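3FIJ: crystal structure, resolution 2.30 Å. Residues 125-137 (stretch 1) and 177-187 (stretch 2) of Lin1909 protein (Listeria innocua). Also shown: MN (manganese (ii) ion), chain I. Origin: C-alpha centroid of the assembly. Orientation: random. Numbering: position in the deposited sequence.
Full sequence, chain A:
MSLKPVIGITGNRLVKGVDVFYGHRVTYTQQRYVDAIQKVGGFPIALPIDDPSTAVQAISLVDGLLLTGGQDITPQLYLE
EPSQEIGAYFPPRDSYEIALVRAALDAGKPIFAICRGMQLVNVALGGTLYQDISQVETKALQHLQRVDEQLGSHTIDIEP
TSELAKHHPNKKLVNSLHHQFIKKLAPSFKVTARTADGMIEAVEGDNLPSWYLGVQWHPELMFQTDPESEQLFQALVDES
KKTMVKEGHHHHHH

Stretch 1 (125-137) LGGTLYQDISQVE
Stretch 2 (177-187) LHHQFIKKLAP

The two stretches form a short antiparallel backbone pairing, extended at one end by close glycine packing and at the other by side chains gathered on F181. Together they bury 916 Å².

The register runs G127 opposite A186 (CA to CA 3.9 Å), T128 to K184 (4.8 Å), L129 to I182 (4.3 Å), Y130 to F181 (5.2 Å), D132 to Q180 (5.0 Å) and I133 to H179 (5.4 Å). L129 (phi/psi -136/158) and I182 (-70/130) are a non-hydrogen-bonded pair. Y130 (-87/131) and F181 (-142/160) are a hydrogen-bonded pair. Y130 N donates to F181 O at 2.7 Å, while the return bond from F181 N to Y130 O is weak at 3.4 Å.

T128 (-134/173, chi1 p) is bonded three times. Its N donates to K184 O at 2.7 Å, and its O accepts from K183 N at 2.8 Å. Its OG1 accepts from K184 N at 2.9 Å, so the hydroxyl supplements the backbone ladder.

G127 (-93/-177) lies tight against stretch 2, with its CA 3.1 Å from K184 O. A CB here would clash with K184 O and A186 N. G126 (105/11) has backbone angles that by themselves call for glycine. The small side chain of A186 points toward stretch 1, its CB 3.9 Å from L125 CB.

Y130 and F181 lie on the same sheet face. Y130 (chi1 -78°, chi2 95°) offers a ring face to K183, whose CG sits 3.7 Å from the Y130 ring centroid. The long aliphatic part of K183 (chi1 t, chi2 t, chi3 p, chi4 t) suits this cover. Y130 OH donates to E137 OE2 at 2.9 Å, tying the ring to its own stretch.

F181 (chi1 m, chi2 78°) is buried. I133 CG1 meets its ring edge, 3.3 Å from F181 CE1. V136 CG1 is 4.3 Å from F181 CD1. I133 (chi1 m, chi2 t) starts a 3-10 segment through Q135. D132 (chi1 t) steadies that turn: its OD2 accepts from S134 N at 3.1 Å and from S134 OG at 2.8 Å.

Buried Q180 (chi1 m, chi2 t, chi3 -42°) reaches across, its NE2 donating to Q131 O at 2.8 Å. D132 CA approaches H179 O at 3.2 Å in a CA-H...O contact.

H178 (chi1 p, chi2 94°) donates from ND1 to Q180 O at 3.0 Å. Its NE2 binds manganese at 2.3 Å, and a water also ligates the metal.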

# COMPACT_ATOMS: atom_id res chain seq x y z
N LEU A 125 -35.75 4.83 -21.56
CA LEU A 125 -36.74 5.19 -22.57
C LEU A 125 -36.42 4.77 -24.01
O LEU A 125 -37.05 5.25 -24.95
CB LEU A 125 -37.02 6.70 -22.50
CG LEU A 125 -37.90 7.21 -21.34
CD1 LEU A 125 -39.30 6.64 -21.49
CD2 LEU A 125 -37.32 6.79 -20.00
N GLY A 126 -35.43 3.90 -24.19
CA GLY A 126 -35.12 3.43 -25.53
C GLY A 126 -33.90 3.94 -26.26
O GLY A 126 -33.77 3.69 -27.46
N GLY A 127 -33.00 4.65 -25.58
CA GLY A 127 -31.81 5.16 -26.24
C GLY A 127 -30.66 4.19 -26.11
O GLY A 127 -30.83 3.10 -25.57
N THR A 128 -29.48 4.55 -26.61
CA THR A 128 -28.31 3.68 -26.50
C THR A 128 -27.11 4.49 -26.06
O THR A 128 -27.17 5.72 -25.99
CB THR A 128 -27.98 2.97 -27.85
OG1 THR A 128 -27.62 3.95 -28.84
CG2 THR A 128 -29.18 2.17 -28.35
N LEU A 129 -26.00 3.81 -25.77
CA LEU A 129 -24.79 4.48 -25.32
C LEU A 129 -23.54 3.93 -26.00
O LEU A 129 -23.54 2.81 -26.50
CB LEU A 129 -24.62 4.26 -23.82
CG LEU A 129 -25.80 4.47 -22.88
CD1 LEU A 129 -25.43 3.98 -21.47
CD2 LEU A 129 -26.20 5.93 -22.87
N TYR A 130 -22.47 4.73 -26.02
CA TYR A 130 -21.20 4.26 -26.54
C TYR A 130 -20.61 3.63 -25.28
O TYR A 130 -20.61 4.26 -24.22
CB TYR A 130 -20.28 5.41 -26.97
CG TYR A 130 -20.61 6.03 -28.30
CD1 TYR A 130 -21.41 7.17 -28.38
CD2 TYR A 130 -20.12 5.48 -29.50
CE1 TYR A 130 -21.71 7.75 -29.60
CE2 TYR A 130 -20.42 6.06 -30.74
CZ TYR A 130 -21.22 7.19 -30.77
OH TYR A 130 -21.52 7.77 -31.98
N GLN A 131 -20.12 2.40 -25.37
CA GLN A 131 -19.56 1.72 -24.21
C GLN A 131 -18.23 2.29 -23.71
O GLN A 131 -17.89 2.13 -22.53
CB GLN A 131 -19.41 0.23 -24.51
CG GLN A 131 -20.74 -0.50 -24.52
CD GLN A 131 -20.59 -2.00 -24.63
OE1 GLN A 131 -19.66 -2.60 -24.08
NE2 GLN A 131 -21.53 -2.63 -25.33
N ASP A 132 -17.49 2.96 -24.59
CA ASP A 132 -16.21 3.57 -24.22
C ASP A 132 -15.85 4.71 -25.17
O ASP A 132 -16.28 4.72 -26.33
CB ASP A 132 -15.08 2.53 -24.22
CG ASP A 132 -13.73 3.11 -23.79
OD1 ASP A 132 -13.65 3.68 -22.67
OD2 ASP A 132 -12.75 2.99 -24.55
N ILE A 133 -15.06 5.66 -24.67
CA ILE A 133 -14.64 6.83 -25.44
C ILE A 133 -13.90 6.36 -26.69
O ILE A 133 -13.98 7.00 -27.74
CB ILE A 133 -13.71 7.76 -24.60
CG1 ILE A 133 -14.41 8.17 -23.29
CG2 ILE A 133 -13.36 9.03 -25.38
CD1 ILE A 133 -13.57 9.09 -22.36
N SER A 134 -13.20 5.24 -26.58
CA SER A 134 -12.44 4.70 -27.71
C SER A 134 -13.33 4.27 -28.89
O SER A 134 -12.83 4.03 -30.00
CB SER A 134 -11.61 3.49 -27.28
OG SER A 134 -12.39 2.31 -27.27
N GLN A 135 -14.64 4.16 -28.65
CA GLN A 135 -15.56 3.71 -29.69
C GLN A 135 -16.26 4.80 -30.51
O GLN A 135 -16.95 4.49 -31.49
CB GLN A 135 -16.60 2.78 -29.06
CG GLN A 135 -16.00 1.46 -28.56
CD GLN A 135 -16.90 0.75 -27.55
OE1 GLN A 135 -18.11 0.97 -27.52
NE2 GLN A 135 -16.31 -0.10 -26.74
N VAL A 136 -16.11 6.06 -30.12
CA VAL A 136 -16.76 7.13 -30.87
C VAL A 136 -16.00 7.29 -32.18
O VAL A 136 -14.77 7.31 -32.20
CB VAL A 136 -16.79 8.46 -30.08
CG1 VAL A 136 -17.57 8.27 -28.79
CG2 VAL A 136 -15.38 8.93 -29.77
N GLU A 137 -16.75 7.38 -33.27
CA GLU A 137 -16.17 7.51 -34.61
C GLU A 137 -15.12 8.59 -34.73
O GLU A 137 -14.12 8.41 -35.42
CB GLU A 137 -17.27 7.75 -35.65
CG GLU A 137 -18.29 6.62 -35.76
CD GLU A 137 -19.32 6.62 -34.64
OE1 GLU A 137 -20.15 5.69 -34.60
OE2 GLU A 137 -19.30 7.55 -33.81
N LEU A 177 -16.37 13.30 -15.56
CA LEU A 177 -15.86 12.08 -14.94
C LEU A 177 -16.56 10.86 -15.55
O LEU A 177 -17.13 10.05 -14.83
CB LEU A 177 -16.14 12.08 -13.43
CG LEU A 177 -15.33 13.01 -12.52
CD1 LEU A 177 -13.85 12.81 -12.78
CD2 LEU A 177 -15.70 14.45 -12.79
N HIS A 178 -16.49 10.73 -16.87
CA HIS A 178 -17.14 9.61 -17.52
C HIS A 178 -16.38 9.09 -18.73
O HIS A 178 -15.55 9.80 -19.31
CB HIS A 178 -18.57 10.01 -17.91
CG HIS A 178 -18.65 11.17 -18.86
ND1 HIS A 178 -18.71 11.02 -20.23
CD2 HIS A 178 -18.65 12.51 -18.62
CE1 HIS A 178 -18.75 12.22 -20.80
NE2 HIS A 178 -18.72 13.13 -19.85
N HIS A 179 -16.63 7.83 -19.08
CA HIS A 179 -15.98 7.23 -20.23
C HIS A 179 -17.04 6.67 -21.19
O HIS A 179 -16.70 6.07 -22.21
CB HIS A 179 -14.98 6.14 -19.81
CG HIS A 179 -15.59 4.79 -19.58
ND1 HIS A 179 -16.40 4.51 -18.50
CD2 HIS A 179 -15.53 3.66 -20.32
CE1 HIS A 179 -16.81 3.26 -18.58
NE2 HIS A 179 -16.30 2.72 -19.67
N GLN A 180 -18.31 6.88 -20.87
CA GLN A 180 -19.40 6.43 -21.74
C GLN A 180 -20.21 7.64 -22.18
O GLN A 180 -20.18 8.69 -21.52
CB GLN A 180 -20.31 5.43 -21.02
CG GLN A 180 -19.63 4.16 -20.54
CD GLN A 180 -20.60 3.00 -20.44
OE1 GLN A 180 -21.73 3.16 -19.97
NE2 GLN A 180 -20.16 1.81 -20.86
N PHE A 181 -20.91 7.52 -23.30
CA PHE A 181 -21.73 8.62 -23.82
C PHE A 181 -23.04 8.16 -24.42
O PHE A 181 -23.20 7.00 -24.81
CB PHE A 181 -21.01 9.38 -24.94
CG PHE A 181 -19.61 9.77 -24.64
CD1 PHE A 181 -18.59 8.84 -24.70
CD2 PHE A 181 -19.30 11.09 -24.31
CE1 PHE A 181 -17.27 9.21 -24.45
CE2 PHE A 181 -17.99 11.47 -24.06
CZ PHE A 181 -16.97 10.53 -24.12
N ILE A 182 -23.99 9.09 -24.53
CA ILE A 182 -25.25 8.77 -25.16
C ILE A 182 -24.91 8.60 -26.65
O ILE A 182 -24.23 9.44 -27.24
CB ILE A 182 -26.27 9.93 -25.04
CG1 ILE A 182 -26.78 10.03 -23.59
CG2 ILE A 182 -27.43 9.72 -26.03
CD1 ILE A 182 -27.98 10.96 -23.41
N LYS A 183 -25.36 7.50 -27.24
CA LYS A 183 -25.11 7.25 -28.66
C LYS A 183 -26.40 7.67 -29.33
O LYS A 183 -26.50 8.77 -29.88
CB LYS A 183 -24.82 5.76 -28.91
CG LYS A 183 -24.34 5.44 -30.33
CD LYS A 183 -23.65 4.07 -30.42
CE LYS A 183 -24.63 2.92 -30.18
NZ LYS A 183 -23.96 1.61 -29.88
N LYS A 184 -27.40 6.80 -29.26
CA LYS A 184 -28.70 7.10 -29.83
C LYS A 184 -29.58 7.68 -28.72
O LYS A 184 -29.83 7.03 -27.70
CB LYS A 184 -29.33 5.83 -30.41
CG LYS A 184 -30.66 6.05 -31.12
CD LYS A 184 -30.52 7.08 -32.24
CE LYS A 184 -31.84 7.30 -32.98
NZ LYS A 184 -31.71 8.36 -34.02
N LEU A 185 -30.03 8.91 -28.91
CA LEU A 185 -30.87 9.59 -27.93
C LEU A 185 -32.30 9.07 -27.95
O LEU A 185 -32.94 9.04 -29.00
CB LEU A 185 -30.87 11.09 -28.21
CG LEU A 185 -31.69 11.96 -27.25
CD1 LEU A 185 -30.95 12.07 -25.92
CD2 LEU A 185 -31.92 13.33 -27.87
N ALA A 186 -32.81 8.66 -26.79
CA ALA A 186 -34.18 8.16 -26.70
C ALA A 186 -35.16 9.23 -27.19
O ALA A 186 -34.91 10.43 -27.05
CB ALA A 186 -34.50 7.77 -25.26
N PRO A 187 -36.30 8.81 -27.78
CA PRO A 187 -37.29 9.76 -28.28
C PRO A 187 -38.02 10.50 -27.16
O PRO A 187 -38.23 9.94 -26.08
CB PRO A 187 -38.23 8.88 -29.10
CG PRO A 187 -38.20 7.59 -28.35
CD PRO A 187 -36.73 7.42 -28.03
MN MN I . -17.87 15.26 -20.34
O HOH W 1 -18.93 15.95 -18.46